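Local structure of L-arabinose ABC transporter, periplasmic L-arabinose-binding protein (Burkholderia thailandensis, 4KZK) at residues V37-V43 against F67-A73; L119-Q125 against V137-G141; R185-V190 against A235-N239; S238-V244 against G264-V270; L288-R292 against A331-L337. The protein probably serves as the periplasmic sugar receptor of an L-arabinose ABC transporter, and is found here with beta-D-galactopyranose held between its two lobes. Residues are numbered along the deposited sequence.

Contact 1 of 5, residues V37-V43 against F67-A73; sequences VKIGFVV and FTLVKIA
Two neighbouring parallel strands, 38-43 and 68-73, pair at one edge of the sheet as the ends of a right-handed beta-alpha-beta crossover through helix 49-65, the opening unit of this Rossmann-like lobe. Their axes approach to 4.8 Å at -22°. Register runs from Lys38-Thr68 to Val43-Ala73, with CA-CA spacings of 4.6 to 5.2 Å. The odd residues of 37-43 make the hydrogen bonds: Thr68 N to Val37 O (2.9 Å), Ile39 N to Thr68 O (3.0 Å), Val70 N to Ile39 O (3.0 Å), Phe41 N to Val70 O (2.9 Å), Ile72 N to Phe41 O (3.2 Å) and Val43 N to Ile72 O (3.0 Å). On the face of Ile39, Phe41 and Val43, Ile39 (m, t) sets CD1 3.9 Å from the centroid of the Phe67 ring, a CH-pi contact over its face, while Phe41 CB meets Leu69 CD1 at 4.0 Å. On the other face Val42 CG2 lies 4.2 Å from Ile72 CB; here helix 77-89 packs on Val42, Val70 and Ile72. Lys38 (t) sends its amine to Gln90 O. Beta-branched residues suit extended strands, and six main-chain bonds satisfy the peptide groups facing between them.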
# COMPACT_ATOMS: atom_id res chain seq x y z
N VAL A 37 27.53 -11.53 4.45
CA VAL A 37 26.19 -11.12 4.93
C VAL A 37 25.15 -11.33 3.82
O VAL A 37 25.39 -11.00 2.66
CB VAL A 37 26.20 -9.65 5.42
CG1 VAL A 37 24.81 -9.21 5.87
CG2 VAL A 37 27.20 -9.49 6.56
N LYS A 38 24.01 -11.90 4.21
CA LYS A 38 22.92 -12.20 3.30
C LYS A 38 21.62 -11.85 3.98
O LYS A 38 21.38 -12.26 5.11
CB LYS A 38 22.99 -13.68 2.94
CG LYS A 38 22.17 -14.08 1.74
CD LYS A 38 22.39 -15.55 1.40
CE LYS A 38 23.67 -15.74 0.60
NZ LYS A 38 24.11 -17.16 0.48
N ILE A 39 20.79 -11.06 3.30
CA ILE A 39 19.52 -10.58 3.84
C ILE A 39 18.40 -10.97 2.89
O ILE A 39 18.51 -10.76 1.67
CB ILE A 39 19.54 -9.05 4.04
CG1 ILE A 39 20.53 -8.69 5.16
CG2 ILE A 39 18.16 -8.52 4.41
CD1 ILE A 39 20.80 -7.21 5.31
N GLY A 40 17.34 -11.54 3.45
CA GLY A 40 16.13 -11.88 2.69
C GLY A 40 15.19 -10.71 2.66
O GLY A 40 15.13 -9.95 3.62
N PHE A 41 14.47 -10.55 1.55
CA PHE A 41 13.45 -9.50 1.42
C PHE A 41 12.25 -10.16 0.75
O PHE A 41 12.26 -10.43 -0.44
CB PHE A 41 13.96 -8.31 0.61
CG PHE A 41 13.27 -7.00 0.93
CD1 PHE A 41 11.90 -6.83 0.72
CD2 PHE A 41 13.99 -5.94 1.46
CE1 PHE A 41 11.29 -5.61 1.02
CE2 PHE A 41 13.38 -4.72 1.75
CZ PHE A 41 12.01 -4.57 1.54
N VAL A 42 11.25 -10.46 1.57
CA VAL A 42 10.14 -11.34 1.22
C VAL A 42 8.89 -10.48 1.11
O VAL A 42 8.59 -9.75 2.03
CB VAL A 42 9.99 -12.46 2.28
CG1 VAL A 42 8.76 -13.32 1.99
CG2 VAL A 42 11.28 -13.29 2.32
N VAL A 43 8.19 -10.55 -0.02
CA VAL A 43 7.03 -9.69 -0.27
C VAL A 43 5.76 -10.45 -0.62
O VAL A 43 5.79 -11.47 -1.31
CB VAL A 43 7.33 -8.64 -1.38
CG1 VAL A 43 8.55 -7.81 -1.02
CG2 VAL A 43 7.48 -9.30 -2.75
N PHE A 67 26.34 -6.51 0.96
CA PHE A 67 25.68 -7.75 1.36
C PHE A 67 24.96 -8.33 0.14
O PHE A 67 24.87 -7.67 -0.91
CB PHE A 67 24.74 -7.54 2.57
CG PHE A 67 23.53 -6.69 2.29
CD1 PHE A 67 22.38 -7.26 1.76
CD2 PHE A 67 23.52 -5.33 2.59
CE1 PHE A 67 21.25 -6.49 1.50
CE2 PHE A 67 22.40 -4.55 2.34
CZ PHE A 67 21.26 -5.13 1.79
N THR A 68 24.51 -9.57 0.26
CA THR A 68 23.81 -10.29 -0.80
C THR A 68 22.32 -10.27 -0.49
O THR A 68 21.90 -10.69 0.59
CB THR A 68 24.30 -11.75 -0.89
OG1 THR A 68 25.65 -11.77 -1.38
CG2 THR A 68 23.39 -12.59 -1.80
N LEU A 69 21.52 -9.76 -1.43
CA LEU A 69 20.07 -9.73 -1.27
C LEU A 69 19.46 -10.97 -1.90
O LEU A 69 19.80 -11.36 -3.01
CB LEU A 69 19.51 -8.49 -1.96
CG LEU A 69 18.03 -8.19 -1.76
CD1 LEU A 69 17.80 -7.61 -0.37
CD2 LEU A 69 17.55 -7.24 -2.84
N VAL A 70 18.54 -11.60 -1.16
CA VAL A 70 17.74 -12.70 -1.70
C VAL A 70 16.28 -12.26 -1.72
O VAL A 70 15.66 -12.07 -0.67
CB VAL A 70 17.90 -13.99 -0.89
CG1 VAL A 70 17.07 -15.14 -1.49
CG2 VAL A 70 19.37 -14.37 -0.77
N LYS A 71 15.75 -12.10 -2.93
CA LYS A 71 14.37 -11.62 -3.15
C LYS A 71 13.42 -12.79 -3.34
O LYS A 71 13.62 -13.62 -4.22
CB LYS A 71 14.33 -10.75 -4.41
CG LYS A 71 15.16 -9.49 -4.34
CD LYS A 71 15.11 -8.69 -5.63
CE LYS A 71 15.75 -9.43 -6.79
NZ LYS A 71 16.02 -8.51 -7.93
N ILE A 72 12.39 -12.88 -2.49
CA ILE A 72 11.42 -13.99 -2.58
C ILE A 72 9.99 -13.47 -2.48
O ILE A 72 9.66 -12.65 -1.62
CB ILE A 72 11.68 -15.06 -1.48
CG1 ILE A 72 13.15 -15.51 -1.49
CG2 ILE A 72 10.79 -16.29 -1.72
CD1 ILE A 72 13.51 -16.36 -0.30
N ALA A 73 9.14 -13.96 -3.38
CA ALA A 73 7.71 -13.70 -3.36
C ALA A 73 7.03 -14.77 -2.52
O ALA A 73 7.31 -15.98 -2.68
CB ALA A 73 7.14 -13.72 -4.77

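Contact 2 of 5, residues L119-Q125 against V137-G141; sequences LMSVDDQ and VPHMG. With GAL (beta-D-galactopyranose), chain B.
Asp123 has positive phi (74/-63), uncommon for a non-glycine residue, at the centre of a classic gamma turn closed by a weak Asp124 N to Val122 O bond (2.9 Å), which carries Asp123 and Asp124 into the sugar pocket. The two strands run parallel, their axes 4.8 Å apart at 11°, with Ser121 opposite His139 and Val122 opposite Met140. Ser121 N binds Pro138 O (3.0 Å), Met140 N binds Ser121 O (3.2 Å) and Asp123 N binds Met140 O (2.8 Å). Ser121 (p) and His139 (t) lie on one face, joined by an OG-ND1 hydrogen bond of 2.7 Å. Gln125 CB sits 3.7 Å from the His139 ring centroid, a CH-pi contact over its face. Water 1 links Gln125 NE2 (2.9 Å) to Val137 O (2.8 Å). Galactose gives O6 to Asp123 OD1 and O1 to Asp124 OD1, both at 2.6 Å, and Lys44 forms a salt bridge with Asp124. Carboxylates thus accept sugar hydroxyl protons at the C-terminal ends of parallel strands, this fold's ligand site.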
# COMPACT_ATOMS: atom_id res chain seq x y z
N LEU A 119 14.72 -10.53 12.37
CA LEU A 119 13.43 -10.35 11.70
C LEU A 119 12.94 -8.90 11.80
O LEU A 119 12.82 -8.35 12.90
CB LEU A 119 12.39 -11.28 12.33
CG LEU A 119 10.94 -11.11 11.86
CD1 LEU A 119 10.79 -11.42 10.38
CD2 LEU A 119 9.99 -11.95 12.70
N MET A 120 12.61 -8.33 10.64
CA MET A 120 12.04 -6.99 10.50
C MET A 120 10.84 -7.06 9.56
O MET A 120 10.84 -7.86 8.65
CB MET A 120 13.08 -6.06 9.90
CG MET A 120 12.63 -4.63 9.67
SD MET A 120 14.01 -3.65 9.08
CE MET A 120 15.04 -3.62 10.54
N SER A 121 9.83 -6.24 9.83
CA SER A 121 8.65 -6.16 8.95
C SER A 121 8.61 -4.84 8.21
O SER A 121 9.14 -3.81 8.67
CB SER A 121 7.35 -6.36 9.74
OG SER A 121 7.26 -5.41 10.76
N VAL A 122 7.99 -4.87 7.04
CA VAL A 122 7.79 -3.66 6.24
C VAL A 122 6.35 -3.68 5.73
O VAL A 122 5.82 -4.74 5.36
CB VAL A 122 8.86 -3.54 5.12
CG1 VAL A 122 8.74 -4.64 4.09
CG2 VAL A 122 8.84 -2.16 4.49
N ASP A 123 5.75 -2.49 5.72
CA ASP A 123 4.40 -2.19 5.23
C ASP A 123 3.30 -2.68 6.15
O ASP A 123 2.57 -1.88 6.68
CB ASP A 123 4.20 -2.68 3.80
CG ASP A 123 5.30 -2.20 2.90
OD1 ASP A 123 5.47 -0.96 2.79
OD2 ASP A 123 6.04 -3.03 2.35
N ASP A 124 3.23 -3.99 6.34
CA ASP A 124 2.15 -4.63 7.05
C ASP A 124 2.71 -5.22 8.34
O ASP A 124 3.47 -6.18 8.31
CB ASP A 124 1.51 -5.71 6.21
CG ASP A 124 0.91 -5.20 4.90
OD1 ASP A 124 0.98 -3.98 4.64
OD2 ASP A 124 0.37 -6.05 4.14
N GLN A 125 2.30 -4.66 9.47
CA GLN A 125 2.90 -5.01 10.76
C GLN A 125 2.40 -6.35 11.26
O GLN A 125 1.19 -6.61 11.28
CB GLN A 125 2.62 -3.90 11.80
CG GLN A 125 3.44 -4.05 13.07
CD GLN A 125 3.25 -2.88 14.03
OE1 GLN A 125 2.23 -2.16 13.97
NE2 GLN A 125 4.22 -2.67 14.90
N VAL A 137 9.56 -6.87 16.96
CA VAL A 137 9.85 -6.83 15.53
C VAL A 137 9.86 -5.38 15.07
O VAL A 137 8.83 -4.70 15.10
CB VAL A 137 8.83 -7.63 14.71
CG1 VAL A 137 9.14 -7.52 13.23
CG2 VAL A 137 8.84 -9.10 15.14
N PRO A 138 11.04 -4.89 14.67
CA PRO A 138 11.08 -3.52 14.16
C PRO A 138 10.28 -3.44 12.87
O PRO A 138 10.34 -4.38 12.07
CB PRO A 138 12.56 -3.28 13.90
CG PRO A 138 13.11 -4.65 13.69
CD PRO A 138 12.36 -5.52 14.63
N HIS A 139 9.56 -2.34 12.71
CA HIS A 139 8.61 -2.18 11.62
C HIS A 139 8.77 -0.84 10.92
O HIS A 139 9.03 0.17 11.56
CB HIS A 139 7.20 -2.29 12.15
CG HIS A 139 6.16 -2.15 11.08
ND1 HIS A 139 5.96 -3.12 10.12
CD2 HIS A 139 5.29 -1.16 10.81
CE1 HIS A 139 5.03 -2.70 9.28
NE2 HIS A 139 4.59 -1.53 9.69
N MET A 140 8.61 -0.83 9.61
CA MET A 140 8.47 0.42 8.87
C MET A 140 7.24 0.34 8.01
O MET A 140 7.07 -0.64 7.27
CB MET A 140 9.68 0.70 7.99
CG MET A 140 9.57 2.05 7.29
SD MET A 140 10.91 2.49 6.16
CE MET A 140 12.30 2.58 7.29
N GLY A 141 6.35 1.32 8.16
CA GLY A 141 5.17 1.41 7.30
C GLY A 141 4.84 2.85 7.06
O GLY A 141 5.64 3.73 7.39
C1 GAL B . 0.89 -2.46 1.57
C2 GAL B . 0.23 -2.42 0.20
C3 GAL B . 1.21 -1.81 -0.80
C4 GAL B . 1.70 -0.45 -0.28
C5 GAL B . 2.31 -0.64 1.09
C6 GAL B . 2.76 0.68 1.69
O1 GAL B . -0.07 -2.92 2.49
O2 GAL B . -0.10 -3.74 -0.17
O3 GAL B . 0.62 -1.68 -2.10
O4 GAL B . 0.65 0.48 -0.27
O5 GAL B . 1.31 -1.16 1.96
O6 GAL B . 3.32 0.49 2.98
O HOH W 1 6.03 -4.95 15.12

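Contact 3 of 5, residues R185-V190 against A235-N239; sequences RTTGAV and AFGSN. With GAL (beta-D-galactopyranose), chain B.
Hydrogen bonds dominate the pocket end, where Arg185 of helix 180-195 reaches the loop after strand 233-236. Its long side chain (m, t, t) brings NH1 within 2.8 Å of Ser238 O and 2.9 Å of galactose O4, while NH2 donates to galactose O5 at 2.9 Å; a planar guanidinium can serve several acceptors at its edge. Asn239, in extended conformation (-161/179), gives ND2 to galactose O3 at 3.0 Å. Nearest CA pairs are Arg185-Ser238 (5.9 Å) and Thr186-Gly237 (6.1 Å). Apolar contacts lie one helical turn further on. Phe236 (p) points toward the helix, and Ala189 CB, small enough to let it close in, stands 3.7 Å from the ring centroid in a CH-pi contact over the face; Val190 CG2 touches Phe236 CZ at 3.7 Å along the ring edge. Thr186 CG2 lies 3.4 Å from Gly237 O, and its hydroxyl bonds to Arg173. The contact lays helix 180-195 over strand 233-236, beside strand 170-175, with helix 144-161 packing on Ala189 and Phe236.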
# COMPACT_ATOMS: atom_id res chain seq x y z
N ARG A 185 -6.16 3.73 6.23
CA ARG A 185 -6.10 4.50 4.99
C ARG A 185 -7.49 4.90 4.54
O ARG A 185 -7.70 6.06 4.17
CB ARG A 185 -5.44 3.70 3.86
CG ARG A 185 -3.98 3.40 4.11
CD ARG A 185 -3.46 2.30 3.22
NE ARG A 185 -2.27 1.68 3.80
CZ ARG A 185 -1.30 1.10 3.09
NH1 ARG A 185 -1.37 1.06 1.77
NH2 ARG A 185 -0.26 0.53 3.69
N THR A 186 -8.44 3.97 4.56
CA THR A 186 -9.79 4.29 4.09
C THR A 186 -10.57 5.13 5.08
O THR A 186 -11.36 5.98 4.66
CB THR A 186 -10.60 3.06 3.63
OG1 THR A 186 -10.76 2.13 4.70
CG2 THR A 186 -9.91 2.41 2.47
N THR A 187 -10.37 4.91 6.37
CA THR A 187 -10.97 5.73 7.42
C THR A 187 -10.52 7.18 7.30
O THR A 187 -11.32 8.11 7.38
CB THR A 187 -10.66 5.16 8.82
OG1 THR A 187 -11.16 3.81 8.90
CG2 THR A 187 -11.35 5.97 9.90
N GLY A 188 -9.22 7.40 7.07
CA GLY A 188 -8.74 8.77 6.89
C GLY A 188 -9.37 9.44 5.70
O GLY A 188 -9.78 10.61 5.77
N ALA A 189 -9.48 8.71 4.59
CA ALA A 189 -10.09 9.28 3.39
C ALA A 189 -11.55 9.64 3.64
O ALA A 189 -12.02 10.74 3.28
CB ALA A 189 -9.96 8.31 2.22
N VAL A 190 -12.30 8.74 4.25
CA VAL A 190 -13.70 9.03 4.55
C VAL A 190 -13.82 10.25 5.48
O VAL A 190 -14.67 11.12 5.27
CB VAL A 190 -14.43 7.82 5.17
CG1 VAL A 190 -15.81 8.22 5.71
CG2 VAL A 190 -14.59 6.70 4.15
N ALA A 235 -13.77 7.61 -5.39
CA ALA A 235 -13.38 6.27 -4.98
C ALA A 235 -11.96 6.24 -4.50
O ALA A 235 -11.13 7.04 -4.93
CB ALA A 235 -13.57 5.28 -6.13
N PHE A 236 -11.68 5.29 -3.63
CA PHE A 236 -10.36 5.12 -3.07
C PHE A 236 -10.31 3.78 -2.39
O PHE A 236 -11.33 3.23 -1.98
CB PHE A 236 -10.07 6.25 -2.07
CG PHE A 236 -11.18 6.47 -1.07
CD1 PHE A 236 -12.25 7.30 -1.39
CD2 PHE A 236 -11.21 5.79 0.14
CE1 PHE A 236 -13.30 7.49 -0.51
CE2 PHE A 236 -12.25 5.98 1.01
CZ PHE A 236 -13.30 6.82 0.69
N GLY A 237 -9.11 3.29 -2.19
CA GLY A 237 -8.92 2.04 -1.49
C GLY A 237 -7.73 2.08 -0.56
O GLY A 237 -7.48 3.07 0.15
N SER A 238 -6.99 1.00 -0.53
CA SER A 238 -5.80 0.91 0.27
C SER A 238 -4.55 1.26 -0.54
O SER A 238 -3.52 1.58 0.03
CB SER A 238 -5.65 -0.47 0.88
OG SER A 238 -5.62 -1.47 -0.11
N ASN A 239 -4.65 1.17 -1.87
CA ASN A 239 -3.50 1.43 -2.73
C ASN A 239 -3.95 1.72 -4.15
O ASN A 239 -5.14 1.70 -4.45
CB ASN A 239 -2.46 0.28 -2.67
CG ASN A 239 -2.97 -1.03 -3.25
OD1 ASN A 239 -4.09 -1.13 -3.73
ND2 ASN A 239 -2.13 -2.06 -3.21
C1 GAL B . 0.89 -2.46 1.57
C2 GAL B . 0.23 -2.42 0.20
C3 GAL B . 1.21 -1.81 -0.80
C4 GAL B . 1.70 -0.45 -0.28
C5 GAL B . 2.31 -0.64 1.09
C6 GAL B . 2.76 0.68 1.69
O1 GAL B . -0.07 -2.92 2.49
O2 GAL B . -0.10 -3.74 -0.17
O3 GAL B . 0.62 -1.68 -2.10
O4 GAL B . 0.65 0.48 -0.27
O5 GAL B . 1.31 -1.16 1.96
O6 GAL B . 3.32 0.49 2.98
O HOH W 2 -7.56 5.71 0.97

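Contact 4 of 5, residues S238-V244 against G264-V270; sequences SNDDTTV and GINGSQV. With GAL (beta-D-galactopyranose), chain B.
Segment 238-244 passes through an extended Asn239 (-161/179) into a helix at Asp240, while 264-270 turns a corner at Ile265 and passes through Asn266 (138/-51) and Gly267 (71/22), both of positive phi, before helix 269-276. The segments meet most closely at Asn239-Ile265 and Asp240-Gly264, each 4.3 Å between CA atoms, where Asp240 N donates to Ile265 O (2.8 Å). Gly264 is needed there: an ideal CB would lie 2.2 Å from Asp240 OD1. Asp240 (m) accepts from Gly267 N through OD2 (2.9 Å), and its OD1 from Ser286. Asn239 (p) is the N-cap, its OD1 accepting from Thr242 N at 2.9 Å, with ND2 left to donate to galactose O3 (3.0 Å). Asn266 ND2 donates to the same O3 (3.0 Å), and its OD1 accepts from galactose O4 (2.6 Å); amides suit hydroxyls because they both give and take. Water 4 joins Asp241 OD1 (2.6 Å) to Asn266 ND2 (2.9 Å). Further along the helices, Val244 CG2 packs on Val270 CG1 at 3.5 Å. Helices 240-252 and 269-276 start side by side, with Phe283 of strand 283-288 against Asp240, Thr243 and Val244, and helix 49-65 meeting Asn266 and Val270.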
# COMPACT_ATOMS: atom_id res chain seq x y z
N SER A 238 -6.99 1.00 -0.53
CA SER A 238 -5.80 0.91 0.27
C SER A 238 -4.55 1.26 -0.54
O SER A 238 -3.52 1.58 0.03
CB SER A 238 -5.65 -0.47 0.88
OG SER A 238 -5.62 -1.47 -0.11
N ASN A 239 -4.65 1.17 -1.87
CA ASN A 239 -3.50 1.43 -2.73
C ASN A 239 -3.95 1.72 -4.15
O ASN A 239 -5.14 1.70 -4.45
CB ASN A 239 -2.46 0.28 -2.67
CG ASN A 239 -2.97 -1.03 -3.25
OD1 ASN A 239 -4.09 -1.13 -3.73
ND2 ASN A 239 -2.13 -2.06 -3.21
N ASP A 240 -2.99 1.99 -5.04
CA ASP A 240 -3.29 2.24 -6.45
C ASP A 240 -4.00 1.06 -7.10
O ASP A 240 -4.93 1.24 -7.91
CB ASP A 240 -2.02 2.56 -7.25
CG ASP A 240 -1.36 3.86 -6.85
OD1 ASP A 240 -2.06 4.75 -6.38
OD2 ASP A 240 -0.13 4.00 -7.03
N ASP A 241 -3.55 -0.15 -6.79
CA ASP A 241 -4.08 -1.34 -7.43
C ASP A 241 -5.57 -1.53 -7.19
O ASP A 241 -6.33 -1.77 -8.13
CB ASP A 241 -3.32 -2.56 -6.93
CG ASP A 241 -1.81 -2.44 -7.15
OD1 ASP A 241 -1.29 -1.34 -7.01
OD2 ASP A 241 -1.16 -3.49 -7.34
N THR A 242 -5.98 -1.39 -5.94
CA THR A 242 -7.38 -1.51 -5.58
C THR A 242 -8.16 -0.34 -6.18
O THR A 242 -9.17 -0.55 -6.81
CB THR A 242 -7.57 -1.63 -4.05
OG1 THR A 242 -6.86 -0.60 -3.36
CG2 THR A 242 -7.03 -2.95 -3.62
N THR A 243 -7.65 0.87 -6.04
CA THR A 243 -8.30 2.05 -6.59
C THR A 243 -8.60 1.90 -8.06
O THR A 243 -9.71 2.22 -8.53
CB THR A 243 -7.48 3.33 -6.28
OG1 THR A 243 -7.33 3.44 -4.85
CG2 THR A 243 -8.17 4.57 -6.80
N VAL A 244 -7.62 1.41 -8.83
CA VAL A 244 -7.78 1.25 -10.29
C VAL A 244 -8.86 0.22 -10.59
O VAL A 244 -9.56 0.30 -11.60
CB VAL A 244 -6.46 0.81 -10.96
CG1 VAL A 244 -6.71 0.10 -12.30
CG2 VAL A 244 -5.56 2.00 -11.12
N GLY A 264 -5.45 7.10 -5.46
CA GLY A 264 -4.80 5.96 -4.85
C GLY A 264 -3.72 6.31 -3.86
O GLY A 264 -3.58 7.47 -3.46
N ILE A 265 -3.00 5.26 -3.45
CA ILE A 265 -1.82 5.35 -2.59
C ILE A 265 -0.73 4.47 -3.19
O ILE A 265 -1.01 3.32 -3.57
CB ILE A 265 -2.11 4.90 -1.15
CG1 ILE A 265 -3.15 5.82 -0.51
CG2 ILE A 265 -0.83 4.85 -0.34
CD1 ILE A 265 -3.74 5.25 0.76
N ASN A 266 0.47 5.06 -3.33
CA ASN A 266 1.78 4.46 -3.67
C ASN A 266 2.52 5.36 -4.64
O ASN A 266 3.65 5.70 -4.41
CB ASN A 266 1.71 3.07 -4.26
CG ASN A 266 1.37 2.01 -3.26
OD1 ASN A 266 1.41 2.25 -2.05
ND2 ASN A 266 1.07 0.80 -3.75
N GLY A 267 1.84 5.75 -5.71
CA GLY A 267 2.45 6.57 -6.74
C GLY A 267 3.49 5.85 -7.59
O GLY A 267 4.36 6.47 -8.22
N SER A 268 3.40 4.51 -7.61
CA SER A 268 4.27 3.65 -8.41
C SER A 268 3.61 3.36 -9.77
O SER A 268 2.77 4.13 -10.25
CB SER A 268 4.59 2.37 -7.64
OG SER A 268 5.55 1.57 -8.30
N GLN A 269 4.01 2.26 -10.41
CA GLN A 269 3.71 2.08 -11.83
C GLN A 269 2.23 1.95 -12.18
O GLN A 269 1.86 2.26 -13.28
CB GLN A 269 4.51 0.90 -12.39
CG GLN A 269 6.04 1.04 -12.23
CD GLN A 269 6.62 2.27 -12.91
OE1 GLN A 269 7.47 3.00 -12.36
NE2 GLN A 269 6.17 2.52 -14.07
N VAL A 270 1.39 1.53 -11.24
CA VAL A 270 -0.04 1.49 -11.52
C VAL A 270 -0.59 2.92 -11.70
O VAL A 270 -1.36 3.18 -12.62
CB VAL A 270 -0.83 0.74 -10.43
CG1 VAL A 270 -2.32 0.84 -10.67
CG2 VAL A 270 -0.39 -0.73 -10.35
C1 GAL B . 0.89 -2.46 1.57
C2 GAL B . 0.23 -2.42 0.20
C3 GAL B . 1.21 -1.81 -0.80
C4 GAL B . 1.70 -0.45 -0.28
C5 GAL B . 2.31 -0.64 1.09
C6 GAL B . 2.76 0.68 1.69
O1 GAL B . -0.07 -2.92 2.49
O2 GAL B . -0.10 -3.74 -0.17
O3 GAL B . 0.62 -1.68 -2.10
O4 GAL B . 0.65 0.48 -0.27
O5 GAL B . 1.31 -1.16 1.96
O6 GAL B . 3.32 0.49 2.98
O HOH W 3 1.41 2.05 -8.15
O HOH W 4 1.02 -0.17 -6.49

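Contact 5 of 5, residues L288-R292 against A331-L337; sequences LLNPR and ARAQLGL
Leu288 is the apolar centre, directed toward the C-terminal segment in a t, p rotamer: CD2 touches Leu335 CD1 (3.7 Å) and Ala331 CB (4.1 Å), while CD1 meets Leu337 CD1 (4.0 Å) and Arg332 CG (3.8 Å). Branched leucines fill the gap between backbones whose nearest CA atoms, Asn290 and Leu335, are 7.5 Å apart. Pro291 CD adds packing on Leu337 CD2 at 3.8 Å. Leu289 points away from the tail, and it touches the galactose. Further out, two helix ends are shaped by standard caps. Helix 328-334 closes in a Schellman motif, with Leu337 N bonded to Arg332 O (3.1 Å) and Gly336 N to Ala333 O (2.9 Å); Gly336 (74/30) accommodates the positive phi. Asn290 (t) N-caps helix 291-308 by a weak bond, OD1 to Arg292 N at 3.0 Å, and proline fits the first turn, which needs no NH donor. At the polar edge Arg292 NH2 reaches Gly336 O in a weak bond of 3.0 Å. Arg332 hydrogen-bonds instead to Gly267 O. The chain's last residues are thus anchored chiefly by apolar contacts, with one weak Arg292-to-carbonyl bond at the margin, against the crossing segment between the lobes.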
# COMPACT_ATOMS: atom_id res chain seq x y z
N LEU A 288 2.02 9.70 -3.37
CA LEU A 288 3.32 9.18 -3.66
C LEU A 288 4.03 8.84 -2.36
O LEU A 288 4.22 9.72 -1.51
CB LEU A 288 4.15 10.22 -4.43
CG LEU A 288 5.59 9.84 -4.75
CD1 LEU A 288 5.67 8.67 -5.72
CD2 LEU A 288 6.37 11.03 -5.31
N LEU A 289 4.37 7.57 -2.21
CA LEU A 289 5.21 7.08 -1.12
C LEU A 289 6.68 6.97 -1.54
O LEU A 289 7.04 7.11 -2.71
CB LEU A 289 4.70 5.71 -0.67
CG LEU A 289 3.24 5.65 -0.23
CD1 LEU A 289 2.92 4.22 0.17
CD2 LEU A 289 2.86 6.62 0.89
N ASN A 290 7.53 6.68 -0.56
CA ASN A 290 8.97 6.66 -0.77
C ASN A 290 9.58 5.26 -0.60
O ASN A 290 9.95 4.86 0.51
CB ASN A 290 9.67 7.65 0.16
CG ASN A 290 11.12 7.85 -0.23
OD1 ASN A 290 11.67 7.06 -1.00
ND2 ASN A 290 11.76 8.89 0.30
N PRO A 291 9.72 4.50 -1.71
CA PRO A 291 10.20 3.13 -1.56
C PRO A 291 11.70 3.04 -1.25
O PRO A 291 12.22 1.97 -0.93
CB PRO A 291 9.92 2.50 -2.92
CG PRO A 291 10.03 3.65 -3.88
CD PRO A 291 9.40 4.79 -3.13
N ARG A 292 12.42 4.16 -1.36
CA ARG A 292 13.79 4.19 -0.87
C ARG A 292 13.82 3.97 0.64
O ARG A 292 14.69 3.25 1.16
CB ARG A 292 14.48 5.50 -1.21
CG ARG A 292 15.96 5.46 -0.91
CD ARG A 292 16.62 6.78 -1.27
NE ARG A 292 16.50 7.10 -2.69
CZ ARG A 292 17.36 6.75 -3.64
NH1 ARG A 292 18.43 6.00 -3.36
NH2 ARG A 292 17.13 7.14 -4.90
N ALA A 331 7.75 15.42 -9.02
CA ALA A 331 7.67 14.94 -7.63
C ALA A 331 8.51 13.70 -7.42
O ALA A 331 9.23 13.57 -6.42
CB ALA A 331 6.24 14.66 -7.21
N ARG A 332 8.40 12.76 -8.37
CA ARG A 332 9.16 11.55 -8.28
C ARG A 332 10.65 11.84 -8.42
O ARG A 332 11.44 11.33 -7.63
CB ARG A 332 8.67 10.54 -9.32
CG ARG A 332 7.33 9.92 -8.95
CD ARG A 332 6.78 8.98 -10.02
NE ARG A 332 7.79 8.01 -10.38
CZ ARG A 332 7.98 6.85 -9.76
NH1 ARG A 332 7.16 6.43 -8.80
NH2 ARG A 332 9.00 6.08 -10.12
N ALA A 333 11.05 12.70 -9.36
CA ALA A 333 12.48 13.04 -9.55
C ALA A 333 13.08 13.72 -8.32
O ALA A 333 14.25 13.53 -7.99
CB ALA A 333 12.67 13.90 -10.79
N GLN A 334 12.28 14.54 -7.63
CA GLN A 334 12.79 15.23 -6.44
C GLN A 334 12.99 14.29 -5.26
O GLN A 334 13.67 14.66 -4.32
CB GLN A 334 11.89 16.42 -6.10
CG GLN A 334 12.09 17.54 -7.13
CD GLN A 334 11.17 18.75 -6.97
OE1 GLN A 334 10.40 18.86 -6.02
NE2 GLN A 334 11.25 19.66 -7.93
N LEU A 335 12.45 13.07 -5.34
CA LEU A 335 12.78 11.98 -4.39
C LEU A 335 13.85 11.02 -4.94
O LEU A 335 14.25 10.07 -4.24
CB LEU A 335 11.54 11.16 -4.04
CG LEU A 335 10.39 11.82 -3.30
CD1 LEU A 335 9.28 10.82 -3.06
CD2 LEU A 335 10.91 12.43 -2.03
N GLY A 336 14.28 11.22 -6.17
CA GLY A 336 15.26 10.34 -6.79
C GLY A 336 14.68 9.00 -7.18
O GLY A 336 15.40 8.02 -7.22
N LEU A 337 13.40 8.98 -7.51
CA LEU A 337 12.69 7.73 -7.83
C LEU A 337 12.67 7.47 -9.31
O LEU A 337 12.35 6.32 -9.67
CB LEU A 337 11.25 7.78 -7.36
CG LEU A 337 11.01 7.93 -5.87
CD1 LEU A 337 9.53 7.73 -5.59
CD2 LEU A 337 11.87 6.96 -5.04
OXT LEU A 337 12.93 8.37 -10.13

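Overall arrangement
From the N terminus, contact 1 closes the first beta-alpha-beta loop at the edge of one lobe, and contact 2 follows in the same sheet, closing a helix-free loop; Phe41 touches Val122 between them. The chain then enters the other lobe, where contact 3 closes a 44-residue loop and contact 4 begins on its second segment, sharing Ser238 and Asn239. Contact 5 closes last, bringing the C-terminal tail onto 288-292 and bonding to contact 4 through Asn266-Leu289 and Gly267-Arg332. None is nested inside another. Contacts 2, 3 and 4 hydrogen-bond to the galactose from both lobes, and Leu289 of contact 5 touches it, while contacts 1 and 3 stand about 31 Å apart between centres.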